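Local coordinates for protein PipY (Synechococcus elongatus, PDB 5NLC) that binds pyridoxal 5'-phosphate on a modified TIM barrel and probably takes part in keeping the cell's supply of this cofactor in balance, at residues Gln50-Ile53 with Ala54-Glu58; Arg79-Val82 with Glu83-Trp87; Gln165-Phe168 with Ala169-Arg172. One frame throughout, in Å; residues are numbered along the deposited sequence.

Interaction 1. Residues Gln50-Ile53 with Ala54-Glu58; sequences QEAI and AKQAE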
loop_
_atom_site.group_PDB
_atom_site.type_symbol
_atom_site.label_atom_id
_atom_site.label_comp_id
_atom_site.label_asym_id
_atom_site.label_seq_id
_atom_site.Cartn_x
_atom_site.Cartn_y
_atom_site.Cartn_z
ATOM N N GLN A 50 -11.856 9.286 4.354
ATOM C CA GLN A 50 -13.242 9.454 4.856
ATOM C C GLN A 50 -14.174 8.306 4.513
ATOM O O GLN A 50 -14.924 7.862 5.365
ATOM C CB GLN A 50 -13.850 10.783 4.398
ATOM C CG GLN A 50 -13.156 12.003 4.994
ATOM C CD GLN A 50 -13.314 12.163 6.528
ATOM O OE1 GLN A 50 -12.452 12.804 7.165
ATOM N NE2 GLN A 50 -14.415 11.610 7.124
ATOM N N GLU A 51 -14.079 7.788 3.308
ATOM C CA GLU A 51 -14.857 6.617 2.917
ATOM C C GLU A 51 -14.514 5.405 3.773
ATOM O O GLU A 51 -15.422 4.666 4.181
ATOM C CB GLU A 51 -14.662 6.313 1.429
ATOM C CG GLU A 51 -15.252 7.395 0.534
ATOM C CD GLU A 51 -14.741 7.340 -0.911
ATOM O OE1 GLU A 51 -14.075 6.343 -1.338
ATOM O OE2 GLU A 51 -15.027 8.337 -1.629
ATOM N N ALA A 52 -13.235 5.229 4.119
ATOM C CA ALA A 52 -12.852 4.164 5.031
ATOM C C ALA A 52 -13.401 4.312 6.444
ATOM O O ALA A 52 -13.976 3.373 6.961
ATOM C CB ALA A 52 -11.353 4.005 5.109
ATOM N N ILE A 53 -13.217 5.474 7.076
ATOM C CA ILE A 53 -13.740 5.733 8.429
ATOM C C ILE A 53 -15.205 5.376 8.512
ATOM O O ILE A 53 -15.637 4.662 9.437
ATOM C CB ILE A 53 -13.598 7.224 8.823
ATOM C CG1 ILE A 53 -12.138 7.571 9.050
ATOM C CG2 ILE A 53 -14.384 7.594 10.089
ATOM C CD1 ILE A 53 -11.897 9.065 9.113
ATOM N N ALA A 54 -15.977 5.844 7.534
ATOM C CA ALA A 54 -17.414 5.613 7.557
ATOM C C ALA A 54 -17.731 4.119 7.696
ATOM O O ALA A 54 -18.618 3.729 8.435
ATOM C CB ALA A 54 -18.077 6.185 6.308
ATOM N N LYS A 55 -16.942 3.287 7.049
ATOM C CA LYS A 55 -17.258 1.884 6.927
ATOM C C LYS A 55 -16.699 1.065 8.095
ATOM O O LYS A 55 -17.173 -0.037 8.360
ATOM C CB LYS A 55 -16.588 1.401 5.656
ATOM C CG LYS A 55 -17.401 0.446 4.855
ATOM C CD LYS A 55 -16.646 0.083 3.593
ATOM C CE LYS A 55 -16.820 1.131 2.535
ATOM N NZ LYS A 55 -16.221 0.681 1.259
ATOM N N GLN A 56 -15.657 1.587 8.742
ATOM C CA GLN A 56 -14.933 0.875 9.795
ATOM C C GLN A 56 -15.700 0.615 11.084
ATOM O O GLN A 56 -15.446 -0.411 11.729
ATOM C CB GLN A 56 -13.642 1.600 10.147
ATOM C CG GLN A 56 -12.614 1.499 9.051
ATOM C CD GLN A 56 -11.300 2.227 9.399
ATOM O OE1 GLN A 56 -11.243 3.072 10.314
ATOM N NE2 GLN A 56 -10.243 1.924 8.652
ATOM N N ALA A 57 -16.626 1.517 11.471
ATOM C CA ALA A 57 -17.216 1.439 12.829
ATOM C C ALA A 57 -17.949 0.143 13.138
ATOM O O ALA A 57 -17.727 -0.450 14.199
ATOM C CB ALA A 57 -18.116 2.620 13.136
ATOM N N GLU A 58 -18.745 -0.365 12.211
ATOM C CA GLU A 58 -19.448 -1.648 12.462
ATOM C C GLU A 58 -18.552 -2.889 12.492
ATOM O O GLU A 58 -18.943 -3.949 13.019
ATOM C CB GLU A 58 -20.536 -1.910 11.425
ATOM C CG GLU A 58 -21.802 -1.083 11.640
ATOM C CD GLU A 58 -21.647 0.378 11.169
ATOM O OE1 GLU A 58 -20.637 0.713 10.511
ATOM O OE2 GLU A 58 -22.523 1.222 11.459
#
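Gln56 lies back along the helix over Ala52, the residue one turn earlier, and its side chain can be followed outward from the backbone. Gln56 CB sits between two carbonyl oxygens, 3.7 Å from both Ala52 O and Ile53 O. The next carbon presses closest, Gln56 CG standing 3.1 Å from Ala52 O; it gets there because chi1 of -71° sets CG opposite the residue's own carbonyl carbon. Gln56 CD, on an extended chain, is 3.8 Å from Ala52 O. At the tip Gln56 NE2 reaches the methyl CB of Ala52 at 4.3 Å, while OE1 passes the CA of Ile53 and turns out of the helix to bond His84 ND1.

The same carbonyl that the aliphatic part covers is gripped twice by the backbone: Ala52 O takes the N-H groups of both Gln56 and Lys55. Two residues earlier, Ala54 N bonds Gln50 O in a straighter link (166°). Lys55 N to Ala52 O and a weak bond from Gln56 N to Ile53 O are i to i+3 pairs beside the i to i+4 ones. The contact spans most of helix 49-56, the connecting helix between strands 43-46 and 66-69 in a beta-alpha-beta unit of the TIM-like barrel.

Interaction 2. Residues Arg79-Val82 with Glu83-Trp87; sequences RKAV and EHFDW. With PO4 (phosphate ion), chain C.
Arg79 and Glu83, one turn apart on helix 78-84, point their polar ends to a shared water rather than to each other. Arg79 NH1 donates to this water at 2.9 Å and the water donates to Glu83 OE2, while the two charged atoms stay 5.1 Å apart. The water lies in the guanidinium plane at its edge, as does the phosphorus of a phosphate ion, probably left from the crystallisation liquor. The phosphate is held in bidentate fashion: Arg79 NE bonds its O2 at 2.9 Å and Arg79 NH2 its O3 at 2.6 Å, the second almost straight (172°). The bend at chi3 (-78°) turns the guanidinium to present these two donors; Arg99 and Arg102 also bond the ion.

Further along, two rings turn their edges to backbone carbonyls. His84 brings CD2 to 3.1 Å from Lys80 O, in the ring plane, and Phe85 sets CD2 edge-on at 3.7 Å from Ala81 O. Phe85 N donates to Ala81 O at 2.9 Å, where the helix gives out. A second water donates to both Val82 O and Phe85 O.

Three arginines round one phosphate would offset its negative charge. The water beside Arg79 probably gives Glu83 a screened, indirect attraction, whereas Glu106, in a salt bridge with Arg79 NH2, would share the guanidinium's charge with the ion.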
loop_
_atom_site.group_PDB
_atom_site.type_symbol
_atom_site.label_atom_id
_atom_site.label_comp_id
_atom_site.label_asym_id
_atom_site.label_seq_id
_atom_site.Cartn_x
_atom_site.Cartn_y
_atom_site.Cartn_z
ATOM N N ARG A 79 -3.752 13.016 10.364
ATOM C CA ARG A 79 -4.161 12.606 11.690
ATOM C C ARG A 79 -5.195 11.487 11.645
ATOM O O ARG A 79 -5.067 10.485 12.335
ATOM C CB ARG A 79 -4.678 13.812 12.460
ATOM C CG ARG A 79 -5.026 13.536 13.908
ATOM C CD ARG A 79 -5.452 14.851 14.612
ATOM N NE ARG A 79 -4.240 15.572 14.911
ATOM C CZ ARG A 79 -3.426 15.314 15.943
ATOM N NH1 ARG A 79 -3.720 14.415 16.880
ATOM N NH2 ARG A 79 -2.312 16.000 16.053
ATOM N N LYS A 80 -6.252 11.674 10.847
ATOM C CA LYS A 80 -7.231 10.614 10.672
ATOM C C LYS A 80 -6.627 9.344 10.079
ATOM O O LYS A 80 -7.053 8.270 10.415
ATOM C CB LYS A 80 -8.426 11.082 9.846
ATOM C CG LYS A 80 -9.319 12.069 10.615
ATOM C CD LYS A 80 -10.380 12.593 9.661
ATOM C CE LYS A 80 -11.508 13.334 10.397
ATOM N NZ LYS A 80 -12.048 14.393 9.500
ATOM N N ALA A 81 -5.683 9.458 9.161
ATOM C CA ALA A 81 -5.026 8.265 8.605
ATOM C C ALA A 81 -4.248 7.478 9.664
ATOM O O ALA A 81 -4.336 6.267 9.726
ATOM C CB ALA A 81 -4.091 8.681 7.484
ATOM N N VAL A 82 -3.521 8.188 10.551
ATOM C CA VAL A 82 -2.817 7.511 11.625
ATOM C C VAL A 82 -3.804 6.796 12.559
ATOM O O VAL A 82 -3.550 5.696 13.026
ATOM C CB VAL A 82 -1.889 8.462 12.370
ATOM C CG1 VAL A 82 -1.243 7.771 13.570
ATOM C CG2 VAL A 82 -0.803 8.981 11.444
ATOM N N GLU A 83 -4.941 7.423 12.794
ATOM C CA GLU A 83 -5.887 6.907 13.766
ATOM C C GLU A 83 -6.579 5.654 13.231
ATOM O O GLU A 83 -6.861 4.780 14.028
ATOM C CB GLU A 83 -6.939 7.973 14.147
ATOM C CG GLU A 83 -6.428 9.099 15.082
ATOM C CD GLU A 83 -7.460 10.242 15.303
ATOM O OE1 GLU A 83 -8.337 10.467 14.438
ATOM O OE2 GLU A 83 -7.380 10.932 16.346
ATOM N N HIS A 84 -6.812 5.577 11.905
ATOM C CA HIS A 84 -7.671 4.590 11.283
ATOM C C HIS A 84 -6.978 3.531 10.436
ATOM O O HIS A 84 -7.628 2.602 10.114
ATOM C CB HIS A 84 -8.765 5.277 10.451
ATOM C CG HIS A 84 -9.738 6.025 11.307
ATOM N ND1 HIS A 84 -10.880 5.443 11.816
ATOM C CD2 HIS A 84 -9.679 7.273 11.825
ATOM C CE1 HIS A 84 -11.474 6.316 12.629
ATOM N NE2 HIS A 84 -10.791 7.444 12.611
ATOM N N PHE A 85 -5.730 3.697 10.019
ATOM C CA PHE A 85 -5.109 2.732 9.132
ATOM C C PHE A 85 -3.930 2.067 9.819
ATOM O O PHE A 85 -3.149 2.694 10.524
ATOM C CB PHE A 85 -4.711 3.424 7.836
ATOM C CG PHE A 85 -5.915 3.752 6.946
ATOM C CD1 PHE A 85 -6.407 2.811 6.067
ATOM C CD2 PHE A 85 -6.515 4.968 7.007
ATOM C CE1 PHE A 85 -7.517 3.073 5.278
ATOM C CE2 PHE A 85 -7.618 5.275 6.238
ATOM C CZ PHE A 85 -8.126 4.331 5.358
ATOM N N ASP A 86 -3.728 0.816 9.533
ATOM C CA ASP A 86 -2.560 0.051 9.963
ATOM C C ASP A 86 -1.344 0.282 9.020
ATOM O O ASP A 86 -0.218 0.359 9.478
ATOM C CB ASP A 86 -2.973 -1.439 9.972
ATOM C CG ASP A 86 -4.143 -1.684 10.915
ATOM O OD1 ASP A 86 -3.907 -1.368 12.110
ATOM O OD2 ASP A 86 -5.269 -2.024 10.460
ATOM N N TRP A 87 -1.621 0.367 7.730
ATOM C CA TRP A 87 -0.680 0.589 6.651
ATOM C C TRP A 87 -1.094 1.797 5.847
ATOM O O TRP A 87 -2.312 1.954 5.487
ATOM C CB TRP A 87 -0.640 -0.586 5.643
ATOM C CG TRP A 87 0.115 -1.779 6.114
ATOM C CD1 TRP A 87 -0.344 -2.707 6.952
ATOM C CD2 TRP A 87 1.449 -2.176 5.764
ATOM N NE1 TRP A 87 0.610 -3.657 7.201
ATOM C CE2 TRP A 87 1.715 -3.364 6.459
ATOM C CE3 TRP A 87 2.445 -1.634 4.950
ATOM C CZ2 TRP A 87 2.961 -4.008 6.412
ATOM C CZ3 TRP A 87 3.664 -2.328 4.839
ATOM C CH2 TRP A 87 3.923 -3.443 5.607
HETATM P P PO4 C . -1.981 18.014 12.955
HETATM O O1 PO4 C . -0.939 17.360 12.090
HETATM O O2 PO4 C . -3.316 17.330 12.754
HETATM O O3 PO4 C . -1.544 17.888 14.401
HETATM O O4 PO4 C . -2.066 19.484 12.595
HETATM O O HOH W 1 -6.283 13.113 17.302
HETATM O O HOH W 2 -1.649 3.873 12.382
#

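Interaction 3. Residues Gln165-Phe168 with Ala169-Arg172; sequences QALF and AQAR
Ala169 fits its methyl against the preceding turn of the long helix 161-181, which links strands 147-152 and 189-191 in a beta-alpha-beta unit of the modified TIM barrel. Together with Phe168 and Leu167 it is among the residues most covered by their helical neighbours.

Ala169 CB lies 3.5 Å from Gln165 O and 3.6 Å from Ala166 O. Its amide bonds the first of these oxygens, Ala169 N to Gln165 O at 3.0 Å, so the carbonyl of Gln165 is approached by both the N-H and the methyl of one residue.

Phe168 sends its ring away from the helix. With CG opposite its carbonyl carbon (chi1 -67°), the phenyl group reaches helix 198-203, where it packs on Leu200 and Ala201, and it also touches Asp197. Within the helix its role falls to the backbone, Arg172 N donating to Phe168 O in a bond of 165°. Ala171 CB lies 3.5 Å from Phe168 O.

Leu167 belongs to another side, where its side chain crosses that of Gln170 obliquely and also meets Leu119. Ala171 N donates to Leu167 O at 2.9 Å. Gln170 N bonds Ala166 O in the same way, and four i to i+4 bonds run in unbroken succession here.

Arg172 bends at chi3 and folds back, its NH1 in a salt bridge with Glu204, and this fold carries the guanidinium face over the backbone of the turn: the oxygen of Ala169 stands 4.1 Å above the guanidinium plane, over its centre.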
loop_
_atom_site.group_PDB
_atom_site.type_symbol
_atom_site.label_atom_id
_atom_site.label_comp_id
_atom_site.label_asym_id
_atom_site.label_seq_id
_atom_site.Cartn_x
_atom_site.Cartn_y
_atom_site.Cartn_z
ATOM N N GLN A 165 6.256 -3.901 -17.009
ATOM C CA GLN A 165 7.219 -4.925 -16.556
ATOM C C GLN A 165 8.557 -4.295 -16.171
ATOM O O GLN A 165 9.116 -4.587 -15.089
ATOM C CB GLN A 165 7.467 -5.934 -17.685
ATOM C CG GLN A 165 8.443 -7.006 -17.209
ATOM C CD GLN A 165 8.794 -7.925 -18.282
ATOM O OE1 GLN A 165 9.428 -7.487 -19.266
ATOM N NE2 GLN A 165 8.396 -9.227 -18.153
ATOM N N ALA A 166 9.045 -3.439 -17.027
ATOM C CA ALA A 166 10.344 -2.800 -16.812
ATOM C C ALA A 166 10.285 -1.924 -15.551
ATOM O O ALA A 166 11.240 -1.898 -14.727
ATOM C CB ALA A 166 10.801 -2.033 -18.047
ATOM N N LEU A 167 9.158 -1.251 -15.358
ATOM C CA LEU A 167 8.964 -0.398 -14.185
ATOM C C LEU A 167 9.005 -1.167 -12.886
ATOM O O LEU A 167 9.674 -0.680 -11.954
ATOM C CB LEU A 167 7.660 0.442 -14.284
ATOM C CG LEU A 167 7.272 1.268 -13.048
ATOM C CD1 LEU A 167 8.151 2.488 -12.818
ATOM C CD2 LEU A 167 5.839 1.698 -13.207
ATOM N N PHE A 168 8.290 -2.319 -12.838
ATOM C CA PHE A 168 8.222 -3.122 -11.659
ATOM C C PHE A 168 9.580 -3.742 -11.331
ATOM O O PHE A 168 9.963 -3.830 -10.150
ATOM C CB PHE A 168 7.127 -4.155 -11.740
ATOM C CG PHE A 168 5.707 -3.576 -11.759
ATOM C CD1 PHE A 168 5.371 -2.357 -11.167
ATOM C CD2 PHE A 168 4.703 -4.350 -12.330
ATOM C CE1 PHE A 168 4.031 -1.923 -11.176
ATOM C CE2 PHE A 168 3.405 -3.945 -12.347
ATOM C CZ PHE A 168 3.068 -2.706 -11.767
ATOM N N ALA A 169 10.343 -4.058 -12.374
ATOM C CA ALA A 169 11.717 -4.562 -12.178
ATOM C C ALA A 169 12.639 -3.485 -11.611
ATOM O O ALA A 169 13.459 -3.731 -10.708
ATOM C CB ALA A 169 12.235 -5.115 -13.509
ATOM N N GLN A 170 12.484 -2.289 -12.146
ATOM C CA GLN A 170 13.243 -1.131 -11.686
ATOM C C GLN A 170 12.924 -0.832 -10.269
ATOM O O GLN A 170 13.842 -0.495 -9.539
ATOM C CB GLN A 170 13.006 0.069 -12.555
ATOM C CG GLN A 170 13.865 1.300 -12.266
ATOM C CD GLN A 170 13.368 2.538 -12.998
ATOM O OE1 GLN A 170 12.258 2.542 -13.623
ATOM N NE2 GLN A 170 14.134 3.607 -12.894
ATOM N N ALA A 171 11.661 -0.921 -9.865
ATOM C CA ALA A 171 11.291 -0.779 -8.456
ATOM C C ALA A 171 11.964 -1.782 -7.568
ATOM O O ALA A 171 12.531 -1.409 -6.573
ATOM C CB ALA A 171 9.799 -0.876 -8.290
ATOM N N ARG A 172 11.927 -3.038 -7.935
ATOM C CA ARG A 172 12.589 -4.075 -7.170
ATOM C C ARG A 172 14.064 -3.801 -7.010
ATOM O O ARG A 172 14.606 -3.893 -5.906
ATOM C CB ARG A 172 12.376 -5.464 -7.814
ATOM C CG ARG A 172 13.091 -6.545 -7.040
ATOM C CD ARG A 172 13.086 -7.930 -7.693
ATOM N NE ARG A 172 13.906 -7.902 -8.902
ATOM C CZ ARG A 172 13.446 -7.812 -10.135
ATOM N NH1 ARG A 172 12.138 -7.771 -10.398
ATOM N NH2 ARG A 172 14.318 -7.799 -11.157
#

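In the fold
Along the chain the three contacts come in series, on helices 49-56, 78-84 and 161-181, each connecting two parallel strands of the barrel. Interactions 1 and 2 are neighbours, their centres 12 Å apart, and strand 66-69 belongs to both of their beta-alpha-beta units; polar pairs and apolar packing join the two helices side by side. Interaction 3 lies on the opposite side of the chain's centre, its own centre 34 Å from interaction 1 and 29 Å from interaction 2, and touches neither. The first two lie near Asn47 and the third near Arg210, which bind pyridoxal phosphate in another structure of the protein; the contacts approach the cofactor site from different parts of the barrel.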